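Local coordinates for protein peptide chain release factor subunit 1 (Aeropyrum pernix, PDB 3AGK) that probably directs the termination of translation at the stop codons UAA, UAG and UGA, working in a heterodimer with a GTP-binding subunit, at residues G92-C97 with F111-P116; M136-N141 with L157-R162; I146-D151 with E197-V202; K220-A225 with K246-E251; L319-S324 with A340-V345. All blocks are in the same frame, centred on the assembly; numbering follows the deposited sequence.

Contact 1: residues G92-C97 with F111-P116; sequences GLVLFC and FSPPEP
Val94 and Phe111 face each other as an antiparallel hydrogen-bonded pair. Val94 N gives its hydrogen to Phe111 O at 2.9 Å, nearly along the C=O axis, and Phe111 N returns one to Val94 O at 3.1 Å, this time in the carbonyl plane. Phe111 O is also approached by Leu93 CA at 3.4 Å, a CA-H...O contact beside the stronger bond. One residue further out the strand pairing gives way to a side chain: Ser112 OG, anti to its own backbone N (chi1 -175°), donates to Gly92 O at 2.8 Å, again in the carbonyl plane. Pro113 CD comes up to the same oxygen at 3.7 Å, so Gly92 O is closed in by the serine and the proline ring.

Residues 92-97 lie on strand 93-98, and Phe111 ends its hairpin partner 107-111, after which 112-116 leave the sheet as a loop. The hairpin is at one end of the four-stranded antiparallel sheet of the N-terminal domain, which in relatives of this factor reads the stop codon. The disulfide between Cys97 and Cys108 ties the same two strands further along.

Phe111 holds CG in the crowded position between backbone N and carbonyl carbon (chi1 60°), which lays the ring against its neighbour with Val94 CG2 over one face. Phe111 CE2 then reaches the edge of the Phe96 ring, 4.2 Å from Phe96 CE1. Beyond this first layer, Leu17 and Leu20 of helix 14-24 pack on Phe111, Tyr38 of strand 34-39 touches both Val94 and Phe96, and Phe128 meets the Phe96 ring.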
# COMPACT_ATOMS: atom_id res chain seq x y z
N GLY A 92 2.92 17.11 -17.32
CA GLY A 92 2.61 18.05 -16.26
C GLY A 92 3.75 18.27 -15.28
O GLY A 92 4.88 17.79 -15.49
N LEU A 93 3.45 19.01 -14.21
CA LEU A 93 4.41 19.33 -13.15
C LEU A 93 3.82 18.98 -11.80
O LEU A 93 2.60 19.06 -11.62
CB LEU A 93 4.68 20.82 -13.14
CG LEU A 93 5.78 21.48 -13.95
CD1 LEU A 93 5.69 22.97 -13.70
CD2 LEU A 93 7.13 20.94 -13.52
N VAL A 94 4.66 18.63 -10.84
CA VAL A 94 4.23 18.62 -9.44
C VAL A 94 5.28 19.27 -8.54
O VAL A 94 6.49 19.06 -8.71
CB VAL A 94 3.83 17.21 -8.92
CG1 VAL A 94 3.46 16.27 -10.07
CG2 VAL A 94 4.92 16.63 -8.08
N LEU A 95 4.81 20.08 -7.59
CA LEU A 95 5.69 20.75 -6.63
C LEU A 95 5.29 20.45 -5.20
O LEU A 95 4.11 20.46 -4.87
CB LEU A 95 5.66 22.27 -6.84
CG LEU A 95 6.45 22.85 -8.01
CD1 LEU A 95 5.65 22.73 -9.31
CD2 LEU A 95 6.86 24.30 -7.76
N PHE A 96 6.28 20.19 -4.34
CA PHE A 96 6.07 20.18 -2.89
C PHE A 96 7.09 21.14 -2.24
O PHE A 96 8.27 21.06 -2.53
CB PHE A 96 6.24 18.77 -2.33
CG PHE A 96 5.33 17.74 -2.96
CD1 PHE A 96 5.78 16.93 -4.00
CD2 PHE A 96 4.03 17.57 -2.52
CE1 PHE A 96 4.94 15.98 -4.58
CE2 PHE A 96 3.19 16.62 -3.09
CZ PHE A 96 3.66 15.83 -4.12
N CYS A 97 6.62 22.06 -1.40
CA CYS A 97 7.53 23.01 -0.77
C CYS A 97 7.14 23.23 0.69
O CYS A 97 5.96 23.13 1.04
CB CYS A 97 7.54 24.38 -1.50
SG CYS A 97 7.84 24.32 -3.28
N PHE A 111 9.08 18.28 -10.27
CA PHE A 111 9.36 17.31 -11.32
C PHE A 111 8.18 17.06 -12.25
O PHE A 111 7.06 17.56 -12.03
CB PHE A 111 9.81 15.98 -10.72
CG PHE A 111 8.80 15.36 -9.81
CD1 PHE A 111 7.94 14.38 -10.27
CD2 PHE A 111 8.70 15.77 -8.48
CE1 PHE A 111 6.99 13.81 -9.44
CE2 PHE A 111 7.76 15.20 -7.64
CZ PHE A 111 6.90 14.22 -8.12
N SER A 112 8.45 16.29 -13.31
CA SER A 112 7.37 15.79 -14.14
C SER A 112 7.24 14.29 -13.86
O SER A 112 8.23 13.58 -13.77
CB SER A 112 7.62 16.09 -15.62
OG SER A 112 6.50 15.70 -16.41
N PRO A 113 6.00 13.80 -13.68
CA PRO A 113 5.79 12.40 -13.32
C PRO A 113 5.83 11.46 -14.53
O PRO A 113 5.62 11.93 -15.65
CB PRO A 113 4.39 12.43 -12.70
CG PRO A 113 3.70 13.54 -13.41
CD PRO A 113 4.75 14.58 -13.69
N PRO A 114 6.06 10.16 -14.31
CA PRO A 114 6.15 9.21 -15.43
C PRO A 114 4.81 9.15 -16.16
O PRO A 114 4.74 8.85 -17.35
CB PRO A 114 6.43 7.86 -14.75
CG PRO A 114 6.70 8.16 -13.31
CD PRO A 114 6.08 9.48 -13.00
N GLU A 115 3.77 9.46 -15.40
CA GLU A 115 2.38 9.41 -15.84
C GLU A 115 1.83 10.83 -15.97
O GLU A 115 2.11 11.68 -15.14
CB GLU A 115 1.56 8.67 -14.79
CG GLU A 115 1.49 9.39 -13.42
CD GLU A 115 2.39 8.78 -12.35
OE1 GLU A 115 3.42 8.18 -12.71
OE2 GLU A 115 2.08 8.90 -11.15
N PRO A 116 1.01 11.08 -17.01
CA PRO A 116 0.43 12.42 -17.16
C PRO A 116 -0.64 12.65 -16.09
O PRO A 116 -1.55 11.84 -15.94
CB PRO A 116 -0.23 12.37 -18.54
CG PRO A 116 0.22 11.08 -19.17
CD PRO A 116 0.57 10.16 -18.06

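Contact 2: residues M136-N141 with L157-R162; sequences MVEDNN and LLKGAR
Glu138 carries CG anti to its backbone N (chi1 -174°), whereas Lys159 turns CG anti to its carbonyl carbon (chi1 -57°); both chains then run out extended and cross at about a right angle. Their ends stop short of a salt bridge, with Lys159 NZ 4.1 Å from Glu138 OE2 and just as far from Glu138 OE1. The attraction is therefore one of opposite charges at a distance, and Glu138 is poorly ordered, so the carboxylate position is approximate. Asp135 brings a second carboxylate close to Glu138, a repulsion that the lysine charge may offset in part.

Asn141 keeps CG in the crowded position between N and carbonyl carbon (chi1 66°), which swings the amide toward the turn. Its OD1 lies 4.0 Å from Gly160 N, and ND2 is 4.3 Å from Lys159 CA: loose packing, with no hydrogen bond joining the two segments.

The turn itself is firm. Lys159 to Arg162 make a type II' turn, closed by Lys159 N to Arg162 O at 3.0 Å and by Arg162 N to Lys159 O at 2.9 Å, the tight end of the hairpin between strands 152-159 and 162-170. Segment 136-141 leads into strand 142-149, whose Ile143 pairs through the backbone with Leu158; the loop arrives from the N-terminal domain, where Val137 rests on Ala18 and Leu21 of helix 14-24.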
# COMPACT_ATOMS: atom_id res chain seq x y z
N MET A 136 0.46 5.35 -9.40
CA MET A 136 1.18 4.91 -10.60
C MET A 136 2.55 4.36 -10.25
O MET A 136 3.25 3.82 -11.09
CB MET A 136 1.29 6.05 -11.62
CG MET A 136 1.80 5.62 -13.01
SD MET A 136 0.59 4.78 -14.07
CE MET A 136 1.35 4.99 -15.69
N VAL A 137 2.93 4.51 -8.98
CA VAL A 137 4.13 3.86 -8.47
C VAL A 137 3.70 2.48 -8.00
O VAL A 137 4.52 1.64 -7.61
CB VAL A 137 4.70 4.64 -7.29
CG1 VAL A 137 3.88 4.37 -6.04
CG2 VAL A 137 6.13 4.26 -7.05
N GLU A 138 2.39 2.26 -8.05
CA GLU A 138 1.75 1.13 -7.40
C GLU A 138 1.39 0.04 -8.39
O GLU A 138 0.62 0.28 -9.32
CB GLU A 138 0.49 1.64 -6.71
CG GLU A 138 -0.23 0.64 -5.85
CD GLU A 138 -1.63 1.11 -5.48
OE1 GLU A 138 -1.78 2.25 -4.98
OE2 GLU A 138 -2.57 0.34 -5.71
N ASP A 139 1.94 -1.15 -8.18
CA ASP A 139 1.53 -2.34 -8.92
C ASP A 139 0.01 -2.50 -8.89
O ASP A 139 -0.61 -2.47 -7.83
CB ASP A 139 2.16 -3.60 -8.33
CG ASP A 139 3.55 -3.36 -7.76
OD1 ASP A 139 4.49 -4.07 -8.17
OD2 ASP A 139 3.70 -2.46 -6.90
N ASN A 140 -0.59 -2.66 -10.06
CA ASN A 140 -1.99 -2.99 -10.13
C ASN A 140 -2.16 -4.46 -9.81
O ASN A 140 -2.52 -5.26 -10.68
CB ASN A 140 -2.55 -2.68 -11.52
CG ASN A 140 -2.63 -1.19 -11.80
OD1 ASN A 140 -2.82 -0.77 -12.94
ND2 ASN A 140 -2.50 -0.38 -10.74
N ASN A 141 -1.89 -4.84 -8.56
CA ASN A 141 -2.01 -6.24 -8.16
C ASN A 141 -2.77 -6.46 -6.85
O ASN A 141 -2.54 -7.43 -6.14
CB ASN A 141 -0.63 -6.89 -8.08
CG ASN A 141 0.23 -6.31 -6.98
OD1 ASN A 141 1.37 -6.73 -6.79
ND2 ASN A 141 -0.30 -5.34 -6.24
N LEU A 157 -7.40 -6.19 2.60
CA LEU A 157 -6.76 -5.79 1.37
C LEU A 157 -5.36 -6.39 1.28
O LEU A 157 -4.57 -6.26 2.21
CB LEU A 157 -6.68 -4.27 1.29
CG LEU A 157 -6.15 -3.76 -0.05
CD1 LEU A 157 -7.07 -4.15 -1.20
CD2 LEU A 157 -5.97 -2.25 0.01
N LEU A 158 -5.07 -7.06 0.16
CA LEU A 158 -3.73 -7.60 -0.07
C LEU A 158 -3.04 -6.91 -1.24
O LEU A 158 -3.62 -6.82 -2.33
CB LEU A 158 -3.80 -9.10 -0.36
CG LEU A 158 -2.46 -9.78 -0.66
CD1 LEU A 158 -1.64 -9.91 0.63
CD2 LEU A 158 -2.67 -11.14 -1.34
N LYS A 159 -1.81 -6.45 -1.00
CA LYS A 159 -0.93 -5.91 -2.04
C LYS A 159 0.46 -6.49 -1.87
O LYS A 159 1.14 -6.21 -0.87
CB LYS A 159 -0.82 -4.40 -1.95
CG LYS A 159 -2.12 -3.65 -2.03
CD LYS A 159 -1.85 -2.15 -1.95
CE LYS A 159 -3.14 -1.34 -1.84
NZ LYS A 159 -2.86 0.11 -1.67
N GLY A 160 0.92 -7.27 -2.83
CA GLY A 160 2.19 -7.97 -2.69
C GLY A 160 2.13 -8.80 -1.43
O GLY A 160 1.21 -9.60 -1.24
N ALA A 161 3.09 -8.60 -0.53
CA ALA A 161 3.11 -9.31 0.74
C ALA A 161 2.42 -8.58 1.91
O ALA A 161 2.42 -9.06 3.04
CB ALA A 161 4.57 -9.70 1.11
N ARG A 162 1.83 -7.41 1.66
CA ARG A 162 1.15 -6.65 2.71
C ARG A 162 -0.34 -6.96 2.82
O ARG A 162 -1.10 -6.66 1.90
CB ARG A 162 1.31 -5.14 2.48
CG ARG A 162 2.75 -4.74 2.20
CD ARG A 162 2.89 -3.24 2.12
NE ARG A 162 4.29 -2.83 1.99
CZ ARG A 162 5.22 -3.01 2.92
NH1 ARG A 162 4.91 -3.61 4.06
NH2 ARG A 162 6.46 -2.59 2.71

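Contact 3: residues I146-D151 with E197-V202; sequences IIVERD and EFFKKV
Strand 146-149 and helix 197-202 run almost exactly antiparallel, at 171°, with their axes 10.1 Å apart, and no hydrogen bond crosses between them. The helix lies against the sheet through Phe198, Phe199 and Val202. Phe198, with CG anti to its backbone N, slides its ring in beside the backbone of residues 149-151: Asp151 C sits over one face, offset toward the rim, and the helix's own Val202 CG2 covers the opposite face. Glu149 O approaches the edge of that ring at 3.4 Å from Phe198 CE2, and Arg150 O comes to 3.3 Å from Phe198 CD2. The same Glu149 O lies in the plane of the Phe199 ring, 3.6 Å from Phe199 CE1, so one carbonyl meets two aromatic edges. Val148 CG1 meets the same ring carbon obliquely, 3.5 Å from Phe199 CE1. Earlier in the strand, Ile146 and Val202 pass each other in opposite directions, with Ile146 CG2 4.0 Å from Val202 CG1.

The contact lays the long helix 188-215 on the mixed sheet of the central domain; around it, Tyr239 meets Phe199 edge-to-face, Phe234 of helix 230-236 packs on Val148 and Val202, and Ala153 of strand 152-159 touches Phe198 and Val202.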
# COMPACT_ATOMS: atom_id res chain seq x y z
N ILE A 146 -13.27 -10.39 1.47
CA ILE A 146 -14.44 -10.27 2.33
C ILE A 146 -14.67 -11.62 3.01
O ILE A 146 -14.91 -12.62 2.35
CB ILE A 146 -15.71 -9.84 1.55
CG1 ILE A 146 -15.45 -8.54 0.78
CG2 ILE A 146 -16.89 -9.64 2.49
CD1 ILE A 146 -16.39 -8.30 -0.40
N ILE A 147 -14.53 -11.64 4.34
CA ILE A 147 -14.92 -12.78 5.17
C ILE A 147 -16.32 -12.53 5.71
O ILE A 147 -16.58 -11.50 6.33
CB ILE A 147 -13.94 -12.99 6.35
CG1 ILE A 147 -12.50 -13.12 5.84
CG2 ILE A 147 -14.32 -14.24 7.15
CD1 ILE A 147 -11.49 -13.11 6.95
N VAL A 148 -17.23 -13.46 5.44
CA VAL A 148 -18.63 -13.24 5.77
C VAL A 148 -19.16 -14.32 6.68
O VAL A 148 -18.95 -15.52 6.43
CB VAL A 148 -19.56 -13.24 4.54
CG1 VAL A 148 -20.92 -12.65 4.93
CG2 VAL A 148 -18.96 -12.48 3.39
N GLU A 149 -19.87 -13.89 7.71
CA GLU A 149 -20.68 -14.77 8.53
C GLU A 149 -22.04 -14.09 8.65
O GLU A 149 -22.16 -12.90 8.39
CB GLU A 149 -20.09 -14.92 9.93
CG GLU A 149 -18.97 -15.92 10.01
CD GLU A 149 -18.49 -16.12 11.44
OE1 GLU A 149 -19.13 -16.91 12.18
OE2 GLU A 149 -17.47 -15.50 11.81
N ARG A 150 -23.04 -14.86 9.05
CA ARG A 150 -24.40 -14.33 9.21
C ARG A 150 -24.43 -13.07 10.07
O ARG A 150 -25.24 -12.17 9.84
CB ARG A 150 -25.29 -15.39 9.85
CG ARG A 150 -25.04 -15.52 11.35
CD ARG A 150 -25.46 -16.88 11.89
NE ARG A 150 -26.91 -17.02 11.97
CZ ARG A 150 -27.58 -17.32 13.08
NH1 ARG A 150 -26.94 -17.51 14.22
NH2 ARG A 150 -28.90 -17.42 13.05
N ASP A 151 -23.55 -13.00 11.07
CA ASP A 151 -23.60 -11.89 12.02
C ASP A 151 -22.25 -11.21 12.26
O ASP A 151 -22.07 -10.50 13.26
CB ASP A 151 -24.15 -12.39 13.37
CG ASP A 151 -23.17 -13.30 14.07
OD1 ASP A 151 -22.22 -13.77 13.40
OD2 ASP A 151 -23.33 -13.55 15.27
N GLU A 197 -30.26 -7.59 6.36
CA GLU A 197 -29.82 -6.23 6.68
C GLU A 197 -28.31 -6.18 6.92
O GLU A 197 -27.62 -5.28 6.45
CB GLU A 197 -30.55 -5.70 7.92
CG GLU A 197 -31.16 -4.33 7.73
CD GLU A 197 -32.31 -4.35 6.73
OE1 GLU A 197 -32.26 -3.56 5.75
OE2 GLU A 197 -33.25 -5.15 6.92
N PHE A 198 -27.79 -7.14 7.69
CA PHE A 198 -26.35 -7.21 7.90
C PHE A 198 -25.57 -7.38 6.56
O PHE A 198 -24.55 -6.73 6.34
CB PHE A 198 -25.99 -8.31 8.92
CG PHE A 198 -24.51 -8.39 9.20
CD1 PHE A 198 -23.86 -7.37 9.89
CD2 PHE A 198 -23.75 -9.48 8.71
CE1 PHE A 198 -22.49 -7.44 10.12
CE2 PHE A 198 -22.38 -9.56 8.94
CZ PHE A 198 -21.75 -8.54 9.64
N PHE A 199 -26.07 -8.23 5.67
CA PHE A 199 -25.40 -8.46 4.39
C PHE A 199 -25.37 -7.21 3.53
O PHE A 199 -24.43 -7.01 2.77
CB PHE A 199 -26.04 -9.61 3.61
CG PHE A 199 -25.67 -10.96 4.13
CD1 PHE A 199 -24.69 -11.10 5.12
CD2 PHE A 199 -26.29 -12.10 3.63
CE1 PHE A 199 -24.34 -12.35 5.61
CE2 PHE A 199 -25.94 -13.36 4.12
CZ PHE A 199 -24.96 -13.48 5.12
N LYS A 200 -26.41 -6.38 3.65
CA LYS A 200 -26.43 -5.10 2.94
C LYS A 200 -25.41 -4.14 3.51
O LYS A 200 -24.76 -3.42 2.76
CB LYS A 200 -27.84 -4.47 2.96
CG LYS A 200 -28.79 -5.04 1.91
CD LYS A 200 -30.27 -4.73 2.23
CE LYS A 200 -31.18 -5.49 1.26
NZ LYS A 200 -32.64 -5.27 1.50
N LYS A 201 -25.30 -4.09 4.84
CA LYS A 201 -24.26 -3.31 5.49
C LYS A 201 -22.86 -3.77 5.02
O LYS A 201 -22.04 -2.96 4.61
CB LYS A 201 -24.39 -3.44 7.01
CG LYS A 201 -23.60 -2.42 7.82
CD LYS A 201 -23.64 -2.73 9.32
CE LYS A 201 -25.00 -3.33 9.73
NZ LYS A 201 -24.99 -3.96 11.10
N VAL A 202 -22.60 -5.08 5.07
CA VAL A 202 -21.32 -5.63 4.60
C VAL A 202 -21.09 -5.28 3.14
O VAL A 202 -20.02 -4.80 2.76
CB VAL A 202 -21.27 -7.15 4.79
CG1 VAL A 202 -19.91 -7.76 4.30
CG2 VAL A 202 -21.53 -7.49 6.26

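Contact 4: residues K220-A225 with K246-E251; sequences KGVIVA and KILAPE
Strand 220-225 lies in the mixed sheet of the central domain, and the loop 246-251 runs along its side as a single backbone bridge, Val222 opposite Leu248, just before the short edge strand 253-254 takes over. The bonds are made by the residues either side of Leu248: Ile247 accepts through O and Ala249 donates through N. Val222 N reaches Ile247 O at 3.0 Å, bent and from above the carbonyl plane, whereas Ala249 N meets Val222 O at 2.8 Å almost straight (175°) and in the carbonyl plane.

The Leu248 side chain starts off the wrong way, its CB directed away from the strand. With chi1 at -126°, off the staggered positions, and chi2 at -67°, CG folds the chain back and splits the two methyls over the strand. CD2 goes to Val222, 3.8 Å from Val222 CB. CD1 settles 3.5 Å from Val224 CG2, tight for two carbons, and touches Val222 O at the same time. Val222 and Val224 thus share this one leucine, with Leu240 packed on it as well.

Ile247 CB points at the strand, 3.8 Å from Lys220 O, and CG1, in the crowded position between N and carbonyl carbon, carries CD1 against the Gly221 backbone. Past the bridge, a water accepts from Val224 N at 2.9 Å and has Glu251 O, at 2.8 Å, and Ala249 O within reach of its own protons, too few for all nearby acceptors.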
# COMPACT_ATOMS: atom_id res chain seq x y z
N LYS A 220 -7.51 -6.11 -8.71
CA LYS A 220 -7.62 -7.13 -9.74
C LYS A 220 -8.60 -8.25 -9.39
O LYS A 220 -9.05 -8.99 -10.27
CB LYS A 220 -6.24 -7.72 -10.05
CG LYS A 220 -5.30 -6.72 -10.73
CD LYS A 220 -5.63 -6.53 -12.21
CE LYS A 220 -4.58 -7.23 -13.09
NZ LYS A 220 -4.84 -7.07 -14.56
N GLY A 221 -8.95 -8.39 -8.12
CA GLY A 221 -9.84 -9.46 -7.72
C GLY A 221 -10.37 -9.32 -6.32
O GLY A 221 -9.89 -8.49 -5.55
N VAL A 222 -11.37 -10.14 -5.99
CA VAL A 222 -11.93 -10.17 -4.65
C VAL A 222 -12.12 -11.60 -4.23
O VAL A 222 -12.69 -12.41 -4.97
CB VAL A 222 -13.29 -9.43 -4.57
CG1 VAL A 222 -13.89 -9.52 -3.14
CG2 VAL A 222 -13.11 -7.98 -5.02
N ILE A 223 -11.62 -11.94 -3.05
CA ILE A 223 -11.86 -13.26 -2.50
C ILE A 223 -13.00 -13.13 -1.50
O ILE A 223 -12.98 -12.24 -0.62
CB ILE A 223 -10.62 -13.79 -1.77
CG1 ILE A 223 -9.48 -14.05 -2.77
CG2 ILE A 223 -10.96 -15.07 -1.01
CD1 ILE A 223 -8.12 -14.23 -2.10
N VAL A 224 -14.01 -13.98 -1.64
CA VAL A 224 -15.02 -14.05 -0.59
C VAL A 224 -14.81 -15.37 0.16
O VAL A 224 -14.73 -16.43 -0.45
CB VAL A 224 -16.49 -13.92 -1.13
CG1 VAL A 224 -17.51 -14.08 0.02
CG2 VAL A 224 -16.67 -12.60 -1.84
N ALA A 225 -14.67 -15.28 1.48
CA ALA A 225 -14.42 -16.44 2.33
C ALA A 225 -15.33 -16.42 3.55
O ALA A 225 -16.03 -15.45 3.79
CB ALA A 225 -12.97 -16.45 2.79
N LYS A 246 -17.93 -8.64 -10.74
CA LYS A 246 -17.22 -8.94 -11.98
C LYS A 246 -15.87 -9.63 -11.79
O LYS A 246 -15.46 -10.45 -12.61
CB LYS A 246 -17.00 -7.67 -12.79
CG LYS A 246 -16.12 -7.88 -14.02
CD LYS A 246 -15.93 -6.60 -14.80
CE LYS A 246 -14.98 -6.82 -15.96
NZ LYS A 246 -14.89 -5.62 -16.82
N ILE A 247 -15.17 -9.28 -10.71
CA ILE A 247 -13.79 -9.74 -10.50
C ILE A 247 -13.68 -10.60 -9.25
O ILE A 247 -12.63 -10.68 -8.61
CB ILE A 247 -12.81 -8.55 -10.38
CG1 ILE A 247 -13.24 -7.61 -9.27
CG2 ILE A 247 -12.72 -7.79 -11.72
CD1 ILE A 247 -12.23 -6.53 -8.97
N LEU A 248 -14.80 -11.23 -8.90
CA LEU A 248 -14.83 -12.17 -7.81
C LEU A 248 -14.00 -13.38 -8.22
O LEU A 248 -14.12 -13.86 -9.35
CB LEU A 248 -16.27 -12.60 -7.55
CG LEU A 248 -16.76 -12.42 -6.12
CD1 LEU A 248 -16.02 -13.36 -5.19
CD2 LEU A 248 -16.59 -10.97 -5.69
N ALA A 249 -13.15 -13.87 -7.32
CA ALA A 249 -12.43 -15.11 -7.61
C ALA A 249 -13.49 -16.20 -7.74
O ALA A 249 -14.48 -16.20 -7.02
CB ALA A 249 -11.37 -15.45 -6.51
N PRO A 250 -13.28 -17.13 -8.67
CA PRO A 250 -14.33 -18.09 -9.02
C PRO A 250 -14.79 -18.91 -7.82
O PRO A 250 -15.98 -19.18 -7.68
CB PRO A 250 -13.64 -19.00 -10.05
CG PRO A 250 -12.17 -18.90 -9.70
CD PRO A 250 -11.97 -17.49 -9.25
N GLU A 251 -13.87 -19.28 -6.94
CA GLU A 251 -14.14 -20.24 -5.88
C GLU A 251 -14.25 -19.54 -4.53
O GLU A 251 -13.41 -18.70 -4.18
CB GLU A 251 -13.01 -21.28 -5.83
CG GLU A 251 -13.40 -22.63 -5.27
CD GLU A 251 -13.71 -23.66 -6.35
OE1 GLU A 251 -14.25 -23.27 -7.41
OE2 GLU A 251 -13.43 -24.86 -6.13
O HOH W 1 -13.93 -15.93 -3.81

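Contact 5: residues L319-S324 with A340-V345; sequences LLIHES and AQVIVV
Leu319 O is gripped twice by the neighbouring strand: Ile343 N points at it from 2.8 Å, almost straight (172°) and nearly along the C=O axis, and Val342 CA adds a CA-H...O contact at 3.5 Å. Four more backbone bonds complete the parallel pairing. Leu319 N goes to Gln341 O and Ile321 N to Ile343 O, both nearly along the carbonyl axis, while Val345 N comes to Ile321 O at 2.7 Å from well above the carbonyl plane. The series runs on past the strand end, where Glu323 N still reaches Val345 O at 3.0 Å.

On one face Leu320 CD2 does most of the touching, fitting between Ile343 CG2 at 3.9 Å and Val345 CG2 at 4.0 Å; Leu320 and Ile343 lie side by side, pointing the same way. His322, on that face too, has Val345 O over one side of its ring. Ser324 N donates to His322 ND1 in the ring plane at 3.2 Å, which helps set the rotation of the imidazole and is consistent with an unprotonated ND1. On the other face Ile321 CD1 meets Val342 CG1 at 4.0 Å.

This is the beta-alpha-beta crossover of the C-terminal domain. Its connecting helix 328-335 covers Leu319, Ile321 and Val342 through Trp331 and Ala335, and helices 277-294 and 352-359 close over Leu320 on the face it shares with His322.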
# COMPACT_ATOMS: atom_id res chain seq x y z
N LEU A 319 16.98 -16.38 1.17
CA LEU A 319 17.35 -15.40 2.18
C LEU A 319 16.10 -14.67 2.67
O LEU A 319 15.39 -14.05 1.87
CB LEU A 319 18.32 -14.38 1.58
CG LEU A 319 19.01 -13.39 2.50
CD1 LEU A 319 19.71 -14.12 3.63
CD2 LEU A 319 20.02 -12.55 1.73
N LEU A 320 15.82 -14.74 3.96
CA LEU A 320 14.68 -14.04 4.55
C LEU A 320 15.18 -12.78 5.21
O LEU A 320 16.02 -12.85 6.12
CB LEU A 320 13.99 -14.91 5.60
CG LEU A 320 13.26 -16.16 5.12
CD1 LEU A 320 13.52 -17.31 6.05
CD2 LEU A 320 11.79 -15.86 5.06
N ILE A 321 14.68 -11.63 4.76
CA ILE A 321 15.15 -10.35 5.28
C ILE A 321 14.00 -9.47 5.73
O ILE A 321 13.14 -9.09 4.93
CB ILE A 321 15.94 -9.56 4.22
CG1 ILE A 321 16.88 -10.49 3.44
CG2 ILE A 321 16.72 -8.41 4.88
CD1 ILE A 321 17.54 -9.82 2.27
N HIS A 322 13.99 -9.15 7.02
CA HIS A 322 12.99 -8.23 7.58
C HIS A 322 13.13 -6.83 6.96
O HIS A 322 14.23 -6.28 6.89
CB HIS A 322 13.11 -8.17 9.11
CG HIS A 322 11.91 -7.57 9.79
ND1 HIS A 322 11.69 -6.21 9.86
CD2 HIS A 322 10.89 -8.16 10.47
CE1 HIS A 322 10.57 -5.99 10.52
NE2 HIS A 322 10.07 -7.15 10.90
N GLU A 323 12.02 -6.26 6.53
CA GLU A 323 12.04 -4.99 5.80
C GLU A 323 12.57 -3.79 6.61
O GLU A 323 12.94 -2.77 6.03
CB GLU A 323 10.64 -4.67 5.28
CG GLU A 323 9.68 -4.26 6.37
CD GLU A 323 8.33 -3.85 5.82
OE1 GLU A 323 7.33 -3.93 6.56
OE2 GLU A 323 8.27 -3.46 4.63
N SER A 324 12.61 -3.89 7.93
CA SER A 324 13.11 -2.77 8.73
C SER A 324 14.64 -2.71 8.82
O SER A 324 15.20 -1.80 9.43
CB SER A 324 12.47 -2.75 10.13
OG SER A 324 13.01 -3.77 10.96
N ALA A 340 20.66 -16.94 -4.45
CA ALA A 340 19.62 -17.12 -3.43
C ALA A 340 18.34 -16.34 -3.74
O ALA A 340 18.38 -15.20 -4.20
CB ALA A 340 20.15 -16.78 -2.01
N GLN A 341 17.20 -16.96 -3.50
CA GLN A 341 15.96 -16.22 -3.61
C GLN A 341 15.75 -15.35 -2.38
O GLN A 341 15.98 -15.77 -1.24
CB GLN A 341 14.77 -17.15 -3.81
CG GLN A 341 13.47 -16.39 -4.08
CD GLN A 341 13.63 -15.31 -5.15
OE1 GLN A 341 14.27 -14.27 -4.92
NE2 GLN A 341 13.02 -15.54 -6.31
N VAL A 342 15.34 -14.12 -2.62
CA VAL A 342 15.08 -13.19 -1.54
C VAL A 342 13.61 -13.17 -1.20
O VAL A 342 12.77 -12.99 -2.07
CB VAL A 342 15.48 -11.77 -1.93
CG1 VAL A 342 15.12 -10.80 -0.81
CG2 VAL A 342 16.97 -11.72 -2.28
N ILE A 343 13.32 -13.37 0.08
CA ILE A 343 12.00 -13.12 0.63
C ILE A 343 12.11 -11.95 1.61
O ILE A 343 12.75 -12.05 2.66
CB ILE A 343 11.45 -14.35 1.39
CG1 ILE A 343 11.35 -15.58 0.47
CG2 ILE A 343 10.11 -14.03 2.07
CD1 ILE A 343 10.25 -15.48 -0.60
N VAL A 344 11.51 -10.82 1.26
CA VAL A 344 11.45 -9.72 2.20
C VAL A 344 10.28 -9.92 3.16
O VAL A 344 9.14 -10.06 2.73
CB VAL A 344 11.34 -8.35 1.50
CG1 VAL A 344 11.38 -7.24 2.54
CG2 VAL A 344 12.46 -8.17 0.50
N VAL A 345 10.57 -9.93 4.45
CA VAL A 345 9.55 -10.15 5.46
C VAL A 345 8.92 -8.83 5.91
O VAL A 345 9.59 -8.00 6.54
CB VAL A 345 10.11 -10.90 6.68
CG1 VAL A 345 9.04 -11.01 7.78
CG2 VAL A 345 10.64 -12.27 6.26

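Overall arrangement
The five contacts trace the three domains of the factor. Contacts 3 and 4 share the central sheet, their centres about 16 Å apart: Ile146 probably hydrogen-bonds through its backbone to Ile223 and Ala225. Contact 2 sits at the junction, about 6 Å from the centre of the chain, and touches three others. Asn140 and Asn141 pack on Lys220 of contact 4, Met136 meets Glu115 of contact 1, and Arg162 forms a salt bridge to Glu323 of contact 5, NH2 to OE2 at 2.8 Å, linking central and C-terminal domains. Contacts 1 and 3 lie on opposite sides of the chain's centre, about 42 Å between centres; contacts 1 and 5 come no nearer than about 21 Å between nearest atoms.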